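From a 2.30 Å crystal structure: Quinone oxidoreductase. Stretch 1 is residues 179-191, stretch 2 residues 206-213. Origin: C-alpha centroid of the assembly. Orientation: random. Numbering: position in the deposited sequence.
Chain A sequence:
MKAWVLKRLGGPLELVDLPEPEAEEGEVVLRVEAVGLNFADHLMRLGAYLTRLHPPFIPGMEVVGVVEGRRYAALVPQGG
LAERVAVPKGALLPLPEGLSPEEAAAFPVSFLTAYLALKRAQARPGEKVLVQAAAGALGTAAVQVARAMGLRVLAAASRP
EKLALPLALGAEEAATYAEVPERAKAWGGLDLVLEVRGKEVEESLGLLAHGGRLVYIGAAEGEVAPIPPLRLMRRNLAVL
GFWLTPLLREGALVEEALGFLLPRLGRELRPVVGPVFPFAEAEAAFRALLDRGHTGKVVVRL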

ATOM      1  N   GLU A 179     -23.966   3.233   2.461  1.00 26.87           N
ATOM      2  CA  GLU A 179     -24.586   2.288   3.389  1.00 28.42           C
ATOM      3  C   GLU A 179     -23.731   1.859   4.582  1.00 26.18           C
ATOM      4  O   GLU A 179     -24.206   1.130   5.448  1.00 26.11           O
ATOM      5  CB  GLU A 179     -25.087   1.057   2.621  1.00 31.06           C
ATOM      6  CG  GLU A 179     -24.187   0.614   1.481  1.00 38.43           C
ATOM      7  CD  GLU A 179     -24.883  -0.345   0.521  1.00 41.04           C
ATOM      8  OE1 GLU A 179     -26.049  -0.074   0.164  1.00 43.25           O
ATOM      9  OE2 GLU A 179     -24.265  -1.357   0.115  1.00 40.32           O
ATOM     10  N   VAL A 180     -22.486   2.325   4.640  1.00 24.24           N
ATOM     11  CA  VAL A 180     -21.601   1.977   5.750  1.00 24.18           C
ATOM     12  C   VAL A 180     -22.187   2.352   7.120  1.00 25.09           C
ATOM     13  O   VAL A 180     -22.109   1.569   8.074  1.00 24.53           O
ATOM     14  CB  VAL A 180     -20.203   2.646   5.585  1.00 24.10           C
ATOM     15  CG1 VAL A 180     -19.455   2.671   6.930  1.00 22.27           C
ATOM     16  CG2 VAL A 180     -19.377   1.860   4.567  1.00 22.65           C
ATOM     17  N   PRO A 181     -22.769   3.561   7.241  1.00 23.82           N
ATOM     18  CA  PRO A 181     -23.347   3.978   8.517  1.00 23.45           C
ATOM     19  C   PRO A 181     -24.344   2.973   9.086  1.00 23.43           C
ATOM     20  O   PRO A 181     -24.311   2.662  10.276  1.00 24.32           O
ATOM     21  CB  PRO A 181     -23.997   5.312   8.170  1.00 24.74           C
ATOM     22  CG  PRO A 181     -23.021   5.879   7.170  1.00 22.22           C
ATOM     23  CD  PRO A 181     -22.735   4.687   6.287  1.00 22.56           C
ATOM     24  N   GLU A 182     -25.232   2.463   8.242  1.00 23.20           N
ATOM     25  CA  GLU A 182     -26.221   1.499   8.701  1.00 22.53           C
ATOM     26  C   GLU A 182     -25.571   0.148   9.002  1.00 22.18           C
ATOM     27  O   GLU A 182     -26.011  -0.571   9.897  1.00 21.41           O
ATOM     28  CB  GLU A 182     -27.328   1.339   7.660  1.00 24.79           C
ATOM     29  N   ARG A 183     -24.519  -0.203   8.269  1.00 23.09           N
ATOM     30  CA  ARG A 183     -23.851  -1.480   8.525  1.00 23.43           C
ATOM     31  C   ARG A 183     -23.083  -1.407   9.848  1.00 23.03           C
ATOM     32  O   ARG A 183     -23.117  -2.343  10.656  1.00 23.04           O
ATOM     33  CB  ARG A 183     -22.908  -1.845   7.371  1.00 24.45           C
ATOM     34  CG  ARG A 183     -23.608  -2.029   6.013  1.00 27.40           C
ATOM     35  CD  ARG A 183     -24.978  -2.711   6.153  1.00 28.80           C
ATOM     36  NE  ARG A 183     -24.892  -4.005   6.822  1.00 32.32           N
ATOM     37  CZ  ARG A 183     -25.898  -4.581   7.480  1.00 32.06           C
ATOM     38  NH1 ARG A 183     -27.077  -3.977   7.566  1.00 33.37           N
ATOM     39  NH2 ARG A 183     -25.725  -5.759   8.058  1.00 29.57           N
ATOM     40  N   ALA A 184     -22.414  -0.286  10.081  1.00 20.52           N
ATOM     41  CA  ALA A 184     -21.670  -0.112  11.321  1.00 21.08           C
ATOM     42  C   ALA A 184     -22.629  -0.265  12.509  1.00 21.09           C
ATOM     43  O   ALA A 184     -22.304  -0.905  13.507  1.00 21.66           O
ATOM     44  CB  ALA A 184     -21.012   1.258  11.350  1.00 17.17           C
ATOM     45  N   LYS A 185     -23.813   0.323  12.401  1.00 20.41           N
ATOM     46  CA  LYS A 185     -24.791   0.216  13.476  1.00 22.34           C
ATOM     47  C   LYS A 185     -25.225  -1.251  13.635  1.00 21.31           C
ATOM     48  O   LYS A 185     -25.360  -1.762  14.752  1.00 20.00           O
ATOM     49  CB  LYS A 185     -26.007   1.111  13.172  1.00 21.07           C
ATOM     50  N   ALA A 186     -25.432  -1.931  12.513  1.00 20.57           N
ATOM     51  CA  ALA A 186     -25.847  -3.332  12.556  1.00 21.84           C
ATOM     52  C   ALA A 186     -24.762  -4.212  13.185  1.00 21.04           C
ATOM     53  O   ALA A 186     -25.052  -5.268  13.744  1.00 22.10           O
ATOM     54  CB  ALA A 186     -26.174  -3.828  11.147  1.00 20.28           C
ATOM     55  N   TRP A 187     -23.514  -3.764  13.093  1.00 21.02           N
ATOM     56  CA  TRP A 187     -22.384  -4.499  13.643  1.00 20.52           C
ATOM     57  C   TRP A 187     -22.131  -4.150  15.101  1.00 21.62           C
ATOM     58  O   TRP A 187     -21.259  -4.748  15.749  1.00 20.18           O
ATOM     59  CB  TRP A 187     -21.127  -4.191  12.838  1.00 21.02           C
ATOM     60  CG  TRP A 187     -20.978  -4.994  11.584  1.00 20.04           C
ATOM     61  CD1 TRP A 187     -21.939  -5.246  10.641  1.00 19.29           C
ATOM     62  CD2 TRP A 187     -19.782  -5.623  11.120  1.00 18.69           C
ATOM     63  NE1 TRP A 187     -21.407  -6.001   9.617  1.00 19.60           N
ATOM     64  CE2 TRP A 187     -20.085  -6.246   9.887  1.00 19.52           C
ATOM     65  CE3 TRP A 187     -18.478  -5.722  11.627  1.00 19.33           C
ATOM     66  CZ2 TRP A 187     -19.128  -6.962   9.153  1.00 19.19           C
ATOM     67  CZ3 TRP A 187     -17.523  -6.437  10.891  1.00 18.27           C
ATOM     68  CH2 TRP A 187     -17.859  -7.045   9.670  1.00 16.61           C
ATOM     69  N   GLY A 188     -22.887  -3.178  15.608  1.00 19.71           N
ATOM     70  CA  GLY A 188     -22.723  -2.754  16.983  1.00 21.19           C
ATOM     71  C   GLY A 188     -21.554  -1.794  17.090  1.00 22.58           C
ATOM     72  O   GLY A 188     -20.964  -1.626  18.160  1.00 22.54           O
ATOM     73  N   GLY A 189     -21.223  -1.150  15.973  1.00 22.09           N
ATOM     74  CA  GLY A 189     -20.107  -0.219  15.963  1.00 21.82           C
ATOM     75  C   GLY A 189     -18.803  -0.944  15.675  1.00 22.43           C
ATOM     76  O   GLY A 189     -18.663  -2.141  15.954  1.00 21.15           O
ATOM     77  N   LEU A 190     -17.836  -0.222  15.124  1.00 20.57           N
ATOM     78  CA  LEU A 190     -16.559  -0.822  14.793  1.00 20.98           C
ATOM     79  C   LEU A 190     -15.489  -0.572  15.847  1.00 21.70           C
ATOM     80  O   LEU A 190     -15.526   0.430  16.570  1.00 21.22           O
ATOM     81  CB  LEU A 190     -16.086  -0.287  13.441  1.00 23.44           C
ATOM     82  CG  LEU A 190     -17.126  -0.455  12.332  1.00 23.43           C
ATOM     83  CD1 LEU A 190     -16.692   0.309  11.107  1.00 24.72           C
ATOM     84  CD2 LEU A 190     -17.304  -1.938  12.020  1.00 23.68           C
ATOM     85  N   ASP A 191     -14.547  -1.505  15.927  1.00 21.00           N
ATOM     86  CA  ASP A 191     -13.427  -1.421  16.854  1.00 22.35           C
ATOM     87  C   ASP A 191     -12.302  -0.642  16.174  1.00 21.34           C
ATOM     88  O   ASP A 191     -11.582   0.121  16.818  1.00 22.83           O
ATOM     89  CB  ASP A 191     -12.922  -2.829  17.212  1.00 23.26           C
ATOM     90  CG  ASP A 191     -13.940  -3.630  18.010  1.00 26.55           C
ATOM     91  OD1 ASP A 191     -14.349  -3.147  19.084  1.00 27.70           O
ATOM     92  OD2 ASP A 191     -14.331  -4.739  17.569  1.00 24.81           O
TER
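Stretch 2 (206-213) GLLAHGGR

Three backbone hydrogen bonds fix stretch 2 against the end of stretch 1. L190 N donates to L207 O at 2.8 Å. A209 N donates to L190 O at 2.7 Å. Both bonds are nearly straight, and they bracket L208, which pairs with L190 as a parallel beta bridge with a CA-CA distance of 4.5 Å. The bridge is short. Stretch 2 crosses stretch 1 steeply at L208, so the closest CA atoms do not step evenly: G189 CA lies 4.6 Å from A209 CA, and D191 CA lies 4.3 Å from G212 CA, beyond the turn. The side chains of L190 and L208 diverge. The third bond runs from R213 N to D191 O, 2.8 Å.

Between the second and third bonds stretch 2 makes a type II turn from A209 to G212, closed by G212 N to A209 O at 2.8 Å. G211 takes positive phi in this turn. G212 CA then lies 3.1 Å from D191 O, and a CB on G212 would clash with L208 CB.

The R213 side chain folds back, and its NE donates to G211 O at 2.8 Å. D191 O lies over one face of the guanidinium. D191 OD1 and R213 NH2 are 4.4 Å apart, too far for a salt bridge. Water 1 donates to D191 OD1 at 2.7 Å and to H210 O at 2.8 Å, and weakly accepts from R213 NH2 at 3.4 Å.

Stretch 1 reaches the bridge from a helix that includes V180 to A186. A Schellman motif follows it, with G188 at positive phi. G188 O lies 3.7 Å from A209 CB. A CB on G189 would come tight against A209 CB.

L207 packs on the helix. Its CD1 is 3.7 Å from V180 CG1, and its CD2 is 3.8 Å from A184 CB and 3.9 Å from P181 CA. L190 CD1 adds a looser contact to L207 CB at 4.2 Å.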

ATOM      1  N   GLY A 206     -17.791   8.431  14.061  1.00 26.90           N
ATOM      2  CA  GLY A 206     -19.115   8.108  14.561  1.00 24.77           C
ATOM      3  C   GLY A 206     -19.463   6.636  14.398  1.00 24.01           C
ATOM      4  O   GLY A 206     -20.439   6.156  14.980  1.00 23.96           O
ATOM      5  N   LEU A 207     -18.662   5.916  13.616  1.00 23.19           N
ATOM      6  CA  LEU A 207     -18.898   4.495  13.359  1.00 22.34           C
ATOM      7  C   LEU A 207     -18.258   3.616  14.423  1.00 23.44           C
ATOM      8  O   LEU A 207     -18.562   2.426  14.525  1.00 23.57           O
ATOM      9  CB  LEU A 207     -18.303   4.097  12.007  1.00 21.36           C
ATOM     10  CG  LEU A 207     -18.614   4.952  10.776  1.00 20.75           C
ATOM     11  CD1 LEU A 207     -17.749   4.487   9.608  1.00 17.83           C
ATOM     12  CD2 LEU A 207     -20.092   4.854  10.438  1.00 16.70           C
ATOM     13  N   LEU A 208     -17.357   4.204  15.204  1.00 22.95           N
ATOM     14  CA  LEU A 208     -16.636   3.463  16.233  1.00 21.93           C
ATOM     15  C   LEU A 208     -17.390   3.187  17.521  1.00 21.39           C
ATOM     16  O   LEU A 208     -18.194   3.996  17.974  1.00 21.51           O
ATOM     17  CB  LEU A 208     -15.334   4.194  16.575  1.00 20.22           C
ATOM     18  CG  LEU A 208     -14.285   4.279  15.465  1.00 20.17           C
ATOM     19  CD1 LEU A 208     -13.245   5.336  15.816  1.00 20.00           C
ATOM     20  CD2 LEU A 208     -13.637   2.906  15.275  1.00 18.31           C
ATOM     21  N   ALA A 209     -17.112   2.025  18.106  1.00 21.65           N
ATOM     22  CA  ALA A 209     -17.705   1.634  19.377  1.00 22.46           C
ATOM     23  C   ALA A 209     -16.705   2.051  20.461  1.00 22.17           C
ATOM     24  O   ALA A 209     -15.592   2.473  20.146  1.00 19.67           O
ATOM     25  CB  ALA A 209     -17.925   0.121  19.419  1.00 20.71           C
ATOM     26  N   HIS A 210     -17.100   1.936  21.728  1.00 22.63           N
ATOM     27  CA  HIS A 210     -16.223   2.300  22.838  1.00 23.23           C
ATOM     28  C   HIS A 210     -14.846   1.653  22.676  1.00 22.85           C
ATOM     29  O   HIS A 210     -14.737   0.464  22.382  1.00 19.45           O
ATOM     30  CB  HIS A 210     -16.853   1.873  24.180  1.00 24.33           C
ATOM     31  N   GLY A 211     -13.797   2.444  22.881  1.00 22.60           N
ATOM     32  CA  GLY A 211     -12.447   1.925  22.743  1.00 21.85           C
ATOM     33  C   GLY A 211     -11.978   1.825  21.300  1.00 21.82           C
ATOM     34  O   GLY A 211     -10.881   1.323  21.026  1.00 22.55           O
ATOM     35  N   GLY A 212     -12.794   2.317  20.374  1.00 20.08           N
ATOM     36  CA  GLY A 212     -12.443   2.231  18.966  1.00 21.60           C
ATOM     37  C   GLY A 212     -11.254   3.059  18.521  1.00 23.28           C
ATOM     38  O   GLY A 212     -10.912   4.067  19.141  1.00 25.50           O
ATOM     39  N   ARG A 213     -10.593   2.630  17.449  1.00 23.24           N
ATOM     40  CA  ARG A 213      -9.469   3.401  16.949  1.00 23.61           C
ATOM     41  C   ARG A 213      -9.434   3.535  15.439  1.00 23.55           C
ATOM     42  O   ARG A 213      -9.632   2.565  14.696  1.00 23.33           O
ATOM     43  CB  ARG A 213      -8.131   2.849  17.468  1.00 23.17           C
ATOM     44  CG  ARG A 213      -8.032   1.348  17.576  1.00 27.09           C
ATOM     45  CD  ARG A 213      -7.922   0.918  19.033  1.00 23.18           C
ATOM     46  NE  ARG A 213      -9.034   0.048  19.412  1.00 22.66           N
ATOM     47  CZ  ARG A 213      -9.035  -1.279  19.311  1.00 22.12           C
ATOM     48  NH1 ARG A 213      -7.970  -1.930  18.843  1.00 18.71           N
ATOM     49  NH2 ARG A 213     -10.114  -1.959  19.684  1.00 21.23           N
TER
HETATM   50  O   HOH W   1     -13.300  -1.054  20.452  1.00 25.80           O